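Local coordinates for putative iron-regulated protein A (Parabacteroides distasonis ATCC 8503, PDB 4ECG), which is a putative iron-regulated protein of the imelysin (M75) family that binds calcium ions and may be a metalloendopeptidase, at residues A[104-109]-A[134-139]; A[119-124]-A[128-133]; A[148-153]-A[178-183]; A[83-88]-A[276-281]. One frame throughout, in Å; residues are numbered along the deposited sequence.

Interaction 1 of 4, residues A[104-109]-A[134-139]; sequences LDPSLD and VDEDAE. With CA (calcium ion), chain G; CA (calcium ion), chain F.
Val134 packs its forked end against Pro106 and Ser107, on one flank of the short helix 104-109. Its CG1 stands anti to the backbone N (chi1 169°) and lies 4.0 Å from CG of Pro106. This places CG2 on the other side, 3.8 Å from CB of Ser107. The valine side chain meets the proline ring at about a right angle. Glu136 comes in from further along the loop. Its chain bends at chi2 (-93°), which swings the carboxylate back so that OE2 sits 3.7 Å from CB of Pro106. The hydroxyl of Ser107 is turned to other partners, Asp187 and Arg146. With an alanine at Val134 both methyls would go, and the loop would probably lose its apolar grip on Pro106 and Ser107. The contact lies between two calcium sites. Beyond it, the type I turn from Asp135 to Ala138 carries one ion, bound by OD1 of Asp135 at 2.7 Å. Asp137 belongs to the same site, and one water on that ion donates to both aspartates. At the end of the helix, OD2 of Asp109 binds a second calcium at 2.5 Å, together with Glu92, and OD1 pairs with Arg85. Between the segments the contact is mostly apolar, a valine fork on a proline ring and a serine CB, with one carboxylate oxygen laid against the ring.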
loop_
_atom_site.group_PDB
_atom_site.type_symbol
_atom_site.label_atom_id
_atom_site.label_comp_id
_atom_site.label_asym_id
_atom_site.label_seq_id
_atom_site.Cartn_x
_atom_site.Cartn_y
_atom_site.Cartn_z
ATOM N N LEU A 104 9.426 -7.742 -0.256
ATOM C CA LEU A 104 9.154 -7.039 0.973
ATOM C C LEU A 104 7.658 -6.740 1.166
ATOM O O LEU A 104 7.211 -6.653 2.287
ATOM C CB LEU A 104 10.035 -5.812 1.111
ATOM C CG LEU A 104 11.551 -6.028 1.086
ATOM C CD1 LEU A 104 12.203 -4.665 0.942
ATOM C CD2 LEU A 104 12.099 -6.788 2.281
ATOM N N ASP A 105 6.879 -6.639 0.104
ATOM C CA ASP A 105 5.410 -6.465 0.225
ATOM C C ASP A 105 4.801 -7.642 1.029
ATOM O O ASP A 105 4.192 -7.445 2.076
ATOM C CB ASP A 105 4.806 -6.320 -1.195
ATOM C CG ASP A 105 3.273 -6.216 -1.219
ATOM O OD1 ASP A 105 2.636 -5.751 -0.249
ATOM O OD2 ASP A 105 2.685 -6.554 -2.273
ATOM N N PRO A 106 5.028 -8.898 0.609
ATOM C CA PRO A 106 4.464 -9.924 1.479
ATOM C C PRO A 106 5.171 -10.089 2.821
ATOM O O PRO A 106 4.547 -10.498 3.794
ATOM C CB PRO A 106 4.594 -11.209 0.622
ATOM C CG PRO A 106 5.689 -10.904 -0.318
ATOM C CD PRO A 106 5.404 -9.477 -0.683
ATOM N N SER A 107 6.447 -9.771 2.902
ATOM C CA SER A 107 7.122 -9.917 4.178
ATOM C C SER A 107 6.525 -8.948 5.203
ATOM O O SER A 107 6.349 -9.292 6.351
ATOM C CB SER A 107 8.624 -9.710 4.031
ATOM O OG SER A 107 9.295 -10.020 5.251
ATOM N N LEU A 108 6.198 -7.751 4.755
ATOM C CA LEU A 108 5.714 -6.658 5.601
ATOM C C LEU A 108 4.221 -6.741 5.871
ATOM O O LEU A 108 3.774 -6.182 6.852
ATOM C CB LEU A 108 5.962 -5.323 4.887
ATOM C CG LEU A 108 7.302 -4.633 5.136
ATOM C CD1 LEU A 108 7.517 -3.598 4.059
ATOM C CD2 LEU A 108 7.317 -4.028 6.562
ATOM N N ASP A 109 3.427 -7.398 5.000
ATOM C CA ASP A 109 2.010 -7.069 4.977
ATOM C C ASP A 109 1.139 -8.171 4.393
ATOM O O ASP A 109 0.188 -7.902 3.660
ATOM C CB ASP A 109 1.835 -5.740 4.216
ATOM C CG ASP A 109 0.493 -5.001 4.520
ATOM O OD1 ASP A 109 -0.087 -5.126 5.630
ATOM O OD2 ASP A 109 0.050 -4.233 3.614
ATOM N N VAL A 134 10.099 -15.381 2.689
ATOM C CA VAL A 134 8.755 -15.485 2.174
ATOM C C VAL A 134 8.606 -16.781 1.355
ATOM O O VAL A 134 9.411 -17.065 0.510
ATOM C CB VAL A 134 8.367 -14.292 1.288
ATOM C CG1 VAL A 134 7.030 -14.609 0.539
ATOM C CG2 VAL A 134 8.291 -13.021 2.140
ATOM N N ASP A 135 7.569 -17.551 1.635
ATOM C CA ASP A 135 7.214 -18.700 0.850
ATOM C C ASP A 135 5.686 -18.782 0.640
ATOM O O ASP A 135 4.945 -19.278 1.500
ATOM C CB ASP A 135 7.727 -19.941 1.569
ATOM C CG ASP A 135 7.636 -21.187 0.712
ATOM O OD1 ASP A 135 7.173 -21.082 -0.470
ATOM O OD2 ASP A 135 8.020 -22.250 1.251
ATOM N N GLU A 136 5.240 -18.350 -0.530
ATOM C CA GLU A 136 3.846 -18.026 -0.757
ATOM C C GLU A 136 2.956 -19.235 -0.894
ATOM O O GLU A 136 1.755 -19.106 -0.716
ATOM C CB GLU A 136 3.698 -17.162 -2.007
ATOM C CG GLU A 136 4.248 -15.737 -1.849
ATOM C CD GLU A 136 3.209 -14.696 -1.392
ATOM O OE1 GLU A 136 2.407 -14.990 -0.474
ATOM O OE2 GLU A 136 3.230 -13.564 -1.952
ATOM N N ASP A 137 3.532 -20.403 -1.202
ATOM C CA ASP A 137 2.746 -21.631 -1.367
ATOM C C ASP A 137 2.790 -22.658 -0.223
ATOM O O ASP A 137 2.410 -23.791 -0.449
ATOM C CB ASP A 137 3.120 -22.319 -2.683
ATOM C CG ASP A 137 4.568 -22.825 -2.719
ATOM O OD1 ASP A 137 5.204 -23.038 -1.654
ATOM O OD2 ASP A 137 5.053 -23.022 -3.851
ATOM N N ALA A 138 3.271 -22.279 0.963
ATOM C CA ALA A 138 3.104 -23.073 2.193
ATOM C C ALA A 138 2.106 -22.289 3.108
ATOM O O ALA A 138 2.220 -21.051 3.193
ATOM C CB ALA A 138 4.467 -23.253 2.841
ATOM N N GLU A 139 1.110 -22.941 3.751
ATOM C CA GLU A 139 0.045 -22.173 4.538
ATOM C C GLU A 139 0.679 -21.513 5.783
ATOM O O GLU A 139 0.326 -20.380 6.194
ATOM C CB GLU A 139 -1.229 -23.009 4.934
ATOM C CG GLU A 139 -1.080 -24.088 6.047
ATOM C CD GLU A 139 -2.090 -23.969 7.215
ATOM O OE1 GLU A 139 -3.276 -23.652 6.971
ATOM O OE2 GLU A 139 -1.700 -24.196 8.394
HETATM CA CA CA G . 8.163 -23.172 -1.856
HETATM CA CA CA F . -1.763 -3.833 1.873
HETATM O O HOH W 1 6.968 -24.655 -0.304
HETATM O O HOH W 2 7.367 -21.672 -3.250
#

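Interaction 2 of 4, residues A[119-124]-A[128-133]; sequences EEIIAT and SKISGA
Ile121 keeps CG1 anti to its carbonyl carbon (chi1 -69°), with the chain stretched on to CD1, so that this methyl reaches across from helix 115-124 to Ile130 and Lys129. In Ile130, CG1 takes the position between backbone N and carbonyl carbon (chi1 89°), which leaves CG2 beside the backbone N and facing Ile121. The two isoleucines approach obliquely. CD1 of Ile121 is modelled 3.2 Å from CG2 of Ile130, tighter than normal carbon contact, so the exact value is doubtful. The same CD1 lies 3.9 Å from CB of Lys129. Lys129 then bends at its third and fourth torsions, and its CE comes 4.3 Å from OE2 of Glu120. The charged atoms do not touch: NZ of Lys129 and OE2 of Glu120 are 4.9 Å apart. On the helix, OG1 of Thr124 donates to O of Glu120 at 3.1 Å, from 40° above the carbonyl plane, and that O also accepts from Thr124 N. The chain turns back just after the helix, and the isoleucines meet there beside Tyr176. Arg146 and Arg183 hold loop carbonyls. Attraction between Glu120 and Lys129 is probably weak, so between helix and loop the contact is mainly aliphatic.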
loop_
_atom_site.group_PDB
_atom_site.type_symbol
_atom_site.label_atom_id
_atom_site.label_comp_id
_atom_site.label_asym_id
_atom_site.label_seq_id
_atom_site.Cartn_x
_atom_site.Cartn_y
_atom_site.Cartn_z
ATOM N N GLU A 119 -1.070 -18.918 17.095
ATOM C CA GLU A 119 -1.482 -19.448 18.391
ATOM C C GLU A 119 -0.516 -20.537 18.864
ATOM O O GLU A 119 -0.185 -20.641 20.063
ATOM C CB GLU A 119 -2.911 -19.997 18.311
ATOM C CG GLU A 119 -3.709 -19.854 19.601
ATOM C CD GLU A 119 -5.090 -20.520 19.499
ATOM O OE1 GLU A 119 -5.960 -19.991 18.750
ATOM O OE2 GLU A 119 -5.306 -21.581 20.158
ATOM N N GLU A 120 -0.061 -21.336 17.909
ATOM C CA GLU A 120 0.851 -22.410 18.177
ATOM C C GLU A 120 2.195 -21.852 18.651
ATOM O O GLU A 120 2.777 -22.347 19.625
ATOM C CB GLU A 120 1.021 -23.275 16.927
ATOM C CG GLU A 120 1.699 -24.627 17.139
ATOM C CD GLU A 120 2.120 -25.251 15.810
ATOM O OE1 GLU A 120 1.246 -25.484 14.951
ATOM O OE2 GLU A 120 3.328 -25.464 15.608
ATOM N N ILE A 121 2.690 -20.828 17.979
ATOM C CA ILE A 121 3.960 -20.234 18.372
ATOM C C ILE A 121 3.821 -19.582 19.788
ATOM O O ILE A 121 4.706 -19.693 20.628
ATOM C CB ILE A 121 4.467 -19.217 17.305
ATOM C CG1 ILE A 121 4.884 -19.939 16.032
ATOM C CG2 ILE A 121 5.654 -18.424 17.840
ATOM C CD1 ILE A 121 5.111 -19.018 14.862
ATOM N N ILE A 122 2.692 -18.952 20.063
ATOM C CA ILE A 122 2.489 -18.357 21.348
ATOM C C ILE A 122 2.607 -19.440 22.434
ATOM O O ILE A 122 3.130 -19.169 23.513
ATOM C CB ILE A 122 1.116 -17.638 21.452
ATOM C CG1 ILE A 122 1.107 -16.407 20.520
ATOM C CG2 ILE A 122 0.824 -17.276 22.911
ATOM C CD1 ILE A 122 -0.277 -15.769 20.309
ATOM N N ALA A 123 2.146 -20.665 22.130
ATOM C CA ALA A 123 2.183 -21.771 23.068
ATOM C C ALA A 123 3.571 -22.400 23.175
ATOM O O ALA A 123 3.961 -22.775 24.262
ATOM C CB ALA A 123 1.158 -22.835 22.706
ATOM N N THR A 124 4.288 -22.562 22.071
ATOM C CA THR A 124 5.521 -23.371 22.079
ATOM C C THR A 124 6.734 -22.485 22.226
ATOM O O THR A 124 7.732 -22.898 22.715
ATOM C CB THR A 124 5.743 -24.160 20.749
ATOM O OG1 THR A 124 5.748 -23.249 19.635
ATOM C CG2 THR A 124 4.687 -25.259 20.566
ATOM N N SER A 128 11.511 -19.148 15.636
ATOM C CA SER A 128 12.172 -19.384 14.342
ATOM C C SER A 128 11.230 -19.556 13.135
ATOM O O SER A 128 11.618 -19.268 12.002
ATOM C CB SER A 128 13.171 -20.579 14.406
ATOM O OG SER A 128 12.544 -21.804 14.729
ATOM N N LYS A 129 10.009 -20.006 13.379
ATOM C CA LYS A 129 9.047 -20.184 12.317
ATOM C C LYS A 129 8.607 -18.856 11.657
ATOM O O LYS A 129 7.973 -18.877 10.613
ATOM C CB LYS A 129 7.815 -20.951 12.841
ATOM C CG LYS A 129 8.056 -22.418 13.223
ATOM C CD LYS A 129 6.766 -23.145 13.689
ATOM C CE LYS A 129 5.967 -23.903 12.583
ATOM N NZ LYS A 129 5.052 -23.114 11.661
ATOM N N ILE A 130 8.902 -17.707 12.269
ATOM C CA ILE A 130 8.353 -16.442 11.805
ATOM C C ILE A 130 9.351 -15.580 11.050
ATOM O O ILE A 130 8.959 -14.604 10.425
ATOM C CB ILE A 130 7.712 -15.650 12.954
ATOM C CG1 ILE A 130 8.697 -14.739 13.650
ATOM C CG2 ILE A 130 7.020 -16.597 13.945
ATOM C CD1 ILE A 130 8.057 -13.910 14.746
ATOM N N SER A 131 10.620 -15.962 11.077
ATOM C CA SER A 131 11.705 -15.118 10.627
ATOM C C SER A 131 12.273 -15.622 9.323
ATOM O O SER A 131 13.165 -15.016 8.805
ATOM C CB SER A 131 12.807 -15.123 11.674
ATOM O OG SER A 131 13.305 -16.457 11.803
ATOM N N GLY A 132 11.763 -16.719 8.784
ATOM C CA GLY A 132 12.232 -17.197 7.463
ATOM C C GLY A 132 11.886 -16.361 6.226
ATOM O O GLY A 132 11.168 -15.345 6.302
ATOM N N ALA A 133 12.391 -16.809 5.077
ATOM C CA ALA A 133 12.102 -16.152 3.793
ATOM C C ALA A 133 10.641 -16.329 3.432
ATOM O O ALA A 133 10.038 -17.310 3.786
ATOM C CB ALA A 133 12.995 -16.684 2.677
#

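Interaction 3 of 4, residues A[148-153]-A[178-183]; sequences FHTAEK and KLVSER
Val180 faces Thr150 and Ala151 where helix 147-155 packs on helix 171-196, a buried helix-helix contact of the imelysin-like helical fold. The two segments run roughly antiparallel, and Ala151 and Val180 bring their CA atoms to 6.6 Å. The valine splits its two methyls between the two partners. CG1, anti to the backbone N (chi1 161°), lies 4.1 Å from CB of Ala151. CG2 points to the other partner and lies 4.1 Å from CG2 of Thr150. The Thr150 and Val180 side chains cross at about a right angle. Thr150 turns only its methyl to the neighbouring helix. Its OG1 lies beside the backbone N and bonds back to the carbonyl O of Arg146, just before the helix, which satisfies the hydroxyl. The small side chain of Ala151 is consistent with the short CA separation, and Tyr58 of helix 29-68 also touches it. Another flank of helix 147-155 bears His149 and Glu152, spaced as in the HxxE signature of the M75 family. Trp111 meets the His149 ring edge-to-face, while His149 NE2 bonds to OE2 of Glu277 and Glu152 OE2 bonds to Ser281. The histidine and the glutamate are also joined to each other. His149 ND1 donates to OE1 of Glu152 over 2.8 Å in a nearly straight bond (171°); the acceptor lies in the ring plane of His149, and OE1 is met on its syn side, with the donor 33° out of the carboxylate plane.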
loop_
_atom_site.group_PDB
_atom_site.type_symbol
_atom_site.label_atom_id
_atom_site.label_comp_id
_atom_site.label_asym_id
_atom_site.label_seq_id
_atom_site.Cartn_x
_atom_site.Cartn_y
_atom_site.Cartn_z
ATOM N N PHE A 148 2.628 -6.363 9.423
ATOM C CA PHE A 148 1.710 -5.358 10.002
ATOM C C PHE A 148 0.489 -5.979 10.700
ATOM O O PHE A 148 0.064 -5.535 11.753
ATOM C CB PHE A 148 1.142 -4.451 8.928
ATOM C CG PHE A 148 1.952 -3.236 8.628
ATOM C CD1 PHE A 148 1.756 -2.087 9.331
ATOM C CD2 PHE A 148 2.819 -3.224 7.555
ATOM C CE1 PHE A 148 2.437 -0.947 9.019
ATOM C CE2 PHE A 148 3.512 -2.092 7.226
ATOM C CZ PHE A 148 3.318 -0.950 7.976
ATOM N N HIS A 149 -0.046 -7.017 10.111
ATOM C CA HIS A 149 -1.309 -7.549 10.624
ATOM C C HIS A 149 -1.154 -8.469 11.801
ATOM O O HIS A 149 -2.088 -8.624 12.580
ATOM C CB HIS A 149 -2.131 -8.167 9.492
ATOM C CG HIS A 149 -2.492 -7.164 8.409
ATOM N ND1 HIS A 149 -3.237 -6.064 8.658
ATOM C CD2 HIS A 149 -2.120 -7.090 7.086
ATOM C CE1 HIS A 149 -3.348 -5.350 7.544
ATOM N NE2 HIS A 149 -2.669 -5.980 6.572
ATOM N N THR A 150 0.024 -9.062 11.981
ATOM C CA THR A 150 0.236 -9.891 13.155
ATOM C C THR A 150 0.398 -8.925 14.361
ATOM O O THR A 150 -0.194 -9.153 15.404
ATOM C CB THR A 150 1.436 -10.868 13.009
ATOM O OG1 THR A 150 1.181 -11.774 11.945
ATOM C CG2 THR A 150 1.674 -11.673 14.289
ATOM N N ALA A 151 1.202 -7.878 14.211
ATOM C CA ALA A 151 1.339 -6.806 15.211
ATOM C C ALA A 151 -0.072 -6.214 15.532
ATOM O O ALA A 151 -0.452 -6.122 16.675
ATOM C CB ALA A 151 2.318 -5.728 14.699
ATOM N N GLU A 152 -0.860 -5.947 14.499
ATOM C CA GLU A 152 -2.197 -5.354 14.616
ATOM C C GLU A 152 -3.064 -6.200 15.492
ATOM O O GLU A 152 -3.776 -5.685 16.379
ATOM C CB GLU A 152 -2.845 -5.265 13.215
ATOM C CG GLU A 152 -4.093 -4.393 13.120
ATOM C CD GLU A 152 -4.919 -4.604 11.857
ATOM O OE1 GLU A 152 -4.592 -5.495 10.994
ATOM O OE2 GLU A 152 -5.930 -3.885 11.772
ATOM N N LYS A 153 -3.016 -7.509 15.225
ATOM C CA LYS A 153 -3.903 -8.458 15.869
ATOM C C LYS A 153 -3.608 -8.497 17.357
ATOM O O LYS A 153 -4.519 -8.693 18.127
ATOM C CB LYS A 153 -3.781 -9.898 15.304
ATOM C CG LYS A 153 -4.986 -10.761 15.710
ATOM C CD LYS A 153 -4.929 -12.215 15.190
ATOM C CE LYS A 153 -6.157 -13.065 15.572
ATOM N NZ LYS A 153 -6.271 -13.368 17.038
ATOM N N LYS A 178 7.499 -8.214 19.691
ATOM C CA LYS A 178 8.811 -7.577 19.549
ATOM C C LYS A 178 9.502 -8.083 18.282
ATOM O O LYS A 178 10.025 -7.283 17.501
ATOM C CB LYS A 178 9.691 -7.897 20.746
ATOM C CG LYS A 178 11.001 -7.119 20.853
ATOM C CD LYS A 178 11.995 -7.740 21.834
ATOM C CE LYS A 178 12.045 -7.085 23.217
ATOM N NZ LYS A 178 12.859 -7.919 24.199
ATOM N N LEU A 179 9.466 -9.396 18.046
ATOM C CA LEU A 179 10.175 -9.965 16.894
ATOM C C LEU A 179 9.562 -9.532 15.556
ATOM O O LEU A 179 10.278 -9.194 14.622
ATOM C CB LEU A 179 10.266 -11.490 16.997
ATOM C CG LEU A 179 11.206 -11.960 18.099
ATOM C CD1 LEU A 179 10.896 -13.412 18.394
ATOM C CD2 LEU A 179 12.660 -11.754 17.661
ATOM N N VAL A 180 8.229 -9.521 15.517
ATOM C CA VAL A 180 7.521 -9.050 14.404
ATOM C C VAL A 180 7.864 -7.584 14.074
ATOM O O VAL A 180 8.131 -7.251 12.917
ATOM C CB VAL A 180 6.034 -9.286 14.641
ATOM C CG1 VAL A 180 5.222 -8.412 13.724
ATOM C CG2 VAL A 180 5.720 -10.813 14.547
ATOM N N SER A 181 7.924 -6.739 15.105
ATOM C CA SER A 181 8.229 -5.346 14.943
ATOM C C SER A 181 9.719 -5.102 14.577
ATOM O O SER A 181 9.988 -4.193 13.796
ATOM C CB SER A 181 7.884 -4.583 16.220
ATOM O OG SER A 181 6.569 -4.832 16.673
ATOM N N GLU A 182 10.656 -5.907 15.087
ATOM C CA GLU A 182 12.074 -5.879 14.612
ATOM C C GLU A 182 12.113 -6.116 13.114
ATOM O O GLU A 182 12.841 -5.488 12.384
ATOM C CB GLU A 182 12.938 -6.985 15.243
ATOM C CG GLU A 182 13.613 -6.594 16.541
ATOM C CD GLU A 182 14.163 -7.776 17.384
ATOM O OE1 GLU A 182 14.764 -8.752 16.827
ATOM O OE2 GLU A 182 13.996 -7.672 18.619
ATOM N N ARG A 183 11.343 -7.088 12.674
ATOM C CA ARG A 183 11.390 -7.485 11.307
ATOM C C ARG A 183 10.642 -6.446 10.430
ATOM O O ARG A 183 11.057 -6.199 9.300
ATOM C CB ARG A 183 10.834 -8.909 11.150
ATOM C CG ARG A 183 10.736 -9.362 9.689
ATOM C CD ARG A 183 12.127 -9.337 9.058
ATOM N NE ARG A 183 12.216 -9.968 7.745
ATOM C CZ ARG A 183 12.513 -11.260 7.524
ATOM N NH1 ARG A 183 12.712 -12.105 8.489
ATOM N NH2 ARG A 183 12.594 -11.719 6.296
#

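Interaction 4 of 4, residues A[83-88]-A[276-281]; sequences AVRVPW and VESWYS
Arg85 and Ser278 have the nearest CA atoms across the two segments, 10.6 Å apart. The first segment is helical and kinked at Pro87, whose N has no bond to the turn before. The second is a loop with a type II beta turn from Val276 to Trp279, closed by a bond from Trp279 N to Val276 O of 3.3 Å. Ser278 takes the third position of the turn, with positive phi (74°). The wide gap is spanned by side chains. Arg85 holds CG anti to its backbone N, and its chain runs extended to NE. Glu277 is extended as well and points back at it. The two meet in a long salt bridge, 3.6 Å from NH2 of Arg85 to OE2 of Glu277. The carboxylate oxygen sits at the edge of the guanidinium, near its plane, but the two planes are 56° apart. OE2 also accepts from His149. OG of Ser278 lies obliquely to the same guanidinium, 3.8 Å from Arg85 NE. Asp109 takes NH1 of Arg85 in a salt bridge and Asp287 takes NE, while Ser278 OG bonds to Asp287. With an alanine at Arg85, Asp109 and Asp287 would probably lose their salt-bridge partner, and Glu277 the positive charge at its OE2. Glu277 has been seen as a calcium ligand in this protein; here the ion lies about 3 Å from its nearest side-chain atom but is not bonded to it. The contact sits deep in the chain, where helix 71-89 meets helix 284-300 through Asp287 and helix 147-155 through a cation-pi contact of Arg85 with Phe148.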
loop_
_atom_site.group_PDB
_atom_site.type_symbol
_atom_site.label_atom_id
_atom_site.label_comp_id
_atom_site.label_asym_id
_atom_site.label_seq_id
_atom_site.Cartn_x
_atom_site.Cartn_y
_atom_site.Cartn_z
ATOM N N ALA A 83 0.324 5.381 12.090
ATOM C CA ALA A 83 1.099 6.451 11.468
ATOM C C ALA A 83 2.156 5.890 10.483
ATOM O O ALA A 83 2.353 6.451 9.438
ATOM C CB ALA A 83 1.737 7.347 12.529
ATOM N N VAL A 84 2.816 4.774 10.806
ATOM C CA VAL A 84 3.753 4.158 9.849
ATOM C C VAL A 84 2.996 3.555 8.680
ATOM O O VAL A 84 3.510 3.459 7.562
ATOM C CB VAL A 84 4.772 3.141 10.490
ATOM C CG1 VAL A 84 4.154 1.825 10.919
ATOM C CG2 VAL A 84 5.872 2.875 9.514
ATOM N N ARG A 85 1.756 3.162 8.928
ATOM C CA ARG A 85 0.966 2.590 7.882
ATOM C C ARG A 85 0.522 3.586 6.797
ATOM O O ARG A 85 0.220 3.169 5.699
ATOM C CB ARG A 85 -0.250 1.878 8.474
ATOM C CG ARG A 85 -0.913 0.980 7.446
ATOM C CD ARG A 85 -1.719 -0.124 8.050
ATOM N NE ARG A 85 -2.335 -0.926 7.002
ATOM C CZ ARG A 85 -1.786 -1.991 6.430
ATOM N NH1 ARG A 85 -0.608 -2.448 6.781
ATOM N NH2 ARG A 85 -2.449 -2.612 5.493
ATOM N N VAL A 86 0.463 4.881 7.121
ATOM C CA VAL A 86 0.068 5.909 6.137
ATOM C C VAL A 86 1.043 5.853 4.970
ATOM O O VAL A 86 0.625 5.569 3.855
ATOM C CB VAL A 86 -0.146 7.305 6.739
ATOM C CG1 VAL A 86 -0.422 8.362 5.645
ATOM C CG2 VAL A 86 -1.299 7.280 7.775
ATOM N N PRO A 87 2.341 6.007 5.225
ATOM C CA PRO A 87 3.243 6.073 4.064
ATOM C C PRO A 87 3.403 4.756 3.345
ATOM O O PRO A 87 3.616 4.736 2.140
ATOM C CB PRO A 87 4.578 6.572 4.648
ATOM C CG PRO A 87 4.473 6.321 6.087
ATOM C CD PRO A 87 3.004 6.442 6.441
ATOM N N TRP A 88 3.272 3.664 4.071
ATOM C CA TRP A 88 3.349 2.383 3.435
ATOM C C TRP A 88 2.187 2.236 2.465
ATOM O O TRP A 88 2.373 1.778 1.351
ATOM C CB TRP A 88 3.346 1.249 4.460
ATOM C CG TRP A 88 3.082 -0.104 3.857
ATOM C CD1 TRP A 88 1.992 -0.897 4.077
ATOM C CD2 TRP A 88 3.904 -0.851 2.908
ATOM N NE1 TRP A 88 2.073 -2.034 3.366
ATOM C CE2 TRP A 88 3.198 -2.074 2.645
ATOM C CE3 TRP A 88 5.107 -0.628 2.287
ATOM C CZ2 TRP A 88 3.660 -3.023 1.766
ATOM C CZ3 TRP A 88 5.587 -1.595 1.398
ATOM C CH2 TRP A 88 4.874 -2.759 1.140
ATOM N N VAL A 276 -11.844 -8.757 5.491
ATOM C CA VAL A 276 -11.510 -7.291 5.478
ATOM C C VAL A 276 -10.131 -7.028 6.052
ATOM O O VAL A 276 -9.920 -7.173 7.237
ATOM C CB VAL A 276 -12.539 -6.425 6.280
ATOM C CG1 VAL A 276 -12.095 -4.936 6.368
ATOM C CG2 VAL A 276 -13.944 -6.603 5.717
ATOM N N GLU A 277 -9.177 -6.660 5.212
ATOM C CA GLU A 277 -7.862 -6.287 5.686
ATOM C C GLU A 277 -7.904 -5.061 6.642
ATOM O O GLU A 277 -8.449 -4.036 6.275
ATOM C CB GLU A 277 -6.973 -5.982 4.470
ATOM C CG GLU A 277 -5.480 -5.961 4.797
ATOM C CD GLU A 277 -4.552 -5.921 3.565
ATOM O OE1 GLU A 277 -5.012 -6.234 2.436
ATOM O OE2 GLU A 277 -3.342 -5.577 3.750
ATOM N N SER A 278 -7.286 -5.178 7.826
ATOM C CA SER A 278 -7.210 -4.135 8.873
ATOM C C SER A 278 -8.541 -3.970 9.610
ATOM O O SER A 278 -8.784 -2.973 10.229
ATOM C CB SER A 278 -6.778 -2.780 8.340
ATOM O OG SER A 278 -5.507 -2.880 7.767
ATOM N N TRP A 279 -9.373 -4.990 9.625
ATOM C CA TRP A 279 -10.465 -4.978 10.548
ATOM C C TRP A 279 -10.098 -5.042 12.002
ATOM O O TRP A 279 -10.885 -4.615 12.853
ATOM C CB TRP A 279 -11.470 -6.070 10.181
ATOM C CG TRP A 279 -11.239 -7.452 10.719
ATOM C CD1 TRP A 279 -10.607 -8.508 10.085
ATOM C CD2 TRP A 279 -11.728 -8.008 11.984
ATOM N NE1 TRP A 279 -10.621 -9.633 10.865
ATOM C CE2 TRP A 279 -11.317 -9.418 11.992
ATOM C CE3 TRP A 279 -12.423 -7.503 13.055
ATOM C CZ2 TRP A 279 -11.616 -10.266 13.029
ATOM C CZ3 TRP A 279 -12.723 -8.365 14.104
ATOM C CH2 TRP A 279 -12.305 -9.719 14.093
ATOM N N TYR A 280 -8.937 -5.564 12.352
ATOM C CA TYR A 280 -8.595 -5.593 13.787
ATOM C C TYR A 280 -8.594 -4.185 14.379
ATOM O O TYR A 280 -9.104 -3.956 15.484
ATOM C CB TYR A 280 -7.234 -6.284 14.049
ATOM C CG TYR A 280 -7.117 -7.697 13.508
ATOM C CD1 TYR A 280 -8.200 -8.598 13.547
ATOM C CD2 TYR A 280 -5.928 -8.153 12.972
ATOM C CE1 TYR A 280 -8.070 -9.901 13.069
ATOM C CE2 TYR A 280 -5.815 -9.431 12.469
ATOM C CZ TYR A 280 -6.868 -10.312 12.521
ATOM O OH TYR A 280 -6.726 -11.609 11.990
ATOM N N SER A 281 -8.055 -3.234 13.615
ATOM C CA SER A 281 -7.845 -1.893 14.076
ATOM C C SER A 281 -8.808 -0.897 13.442
ATOM O O SER A 281 -8.760 0.305 13.791
ATOM C CB SER A 281 -6.407 -1.455 13.760
ATOM O OG SER A 281 -6.189 -1.406 12.375
#

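Overall arrangement
Following the chain, residues 83-88 open interaction 4, the longest loop, and 276-281 close it, tying helix 71-89 to the loop before helix 284-300. The other three lie inside. Residues 104-109 open interaction 1. Interaction 2 opens and closes within it, and its end at residue 133 adjoins 134-139, which closes interaction 1. These two fold the loop after helix 115-124 onto helices 104-109 and 115-124. Interaction 3 follows in series and joins helices 147-155 and 171-196. None of the loops cross. Interaction 3 touches all the others, meeting interaction 1 through Phe148 N and Leu108 O. Interactions 1 and 4 meet at the calcium site through Asp109. Interaction 2 is peripheral, about 11 Å from interaction 4 between nearest atoms.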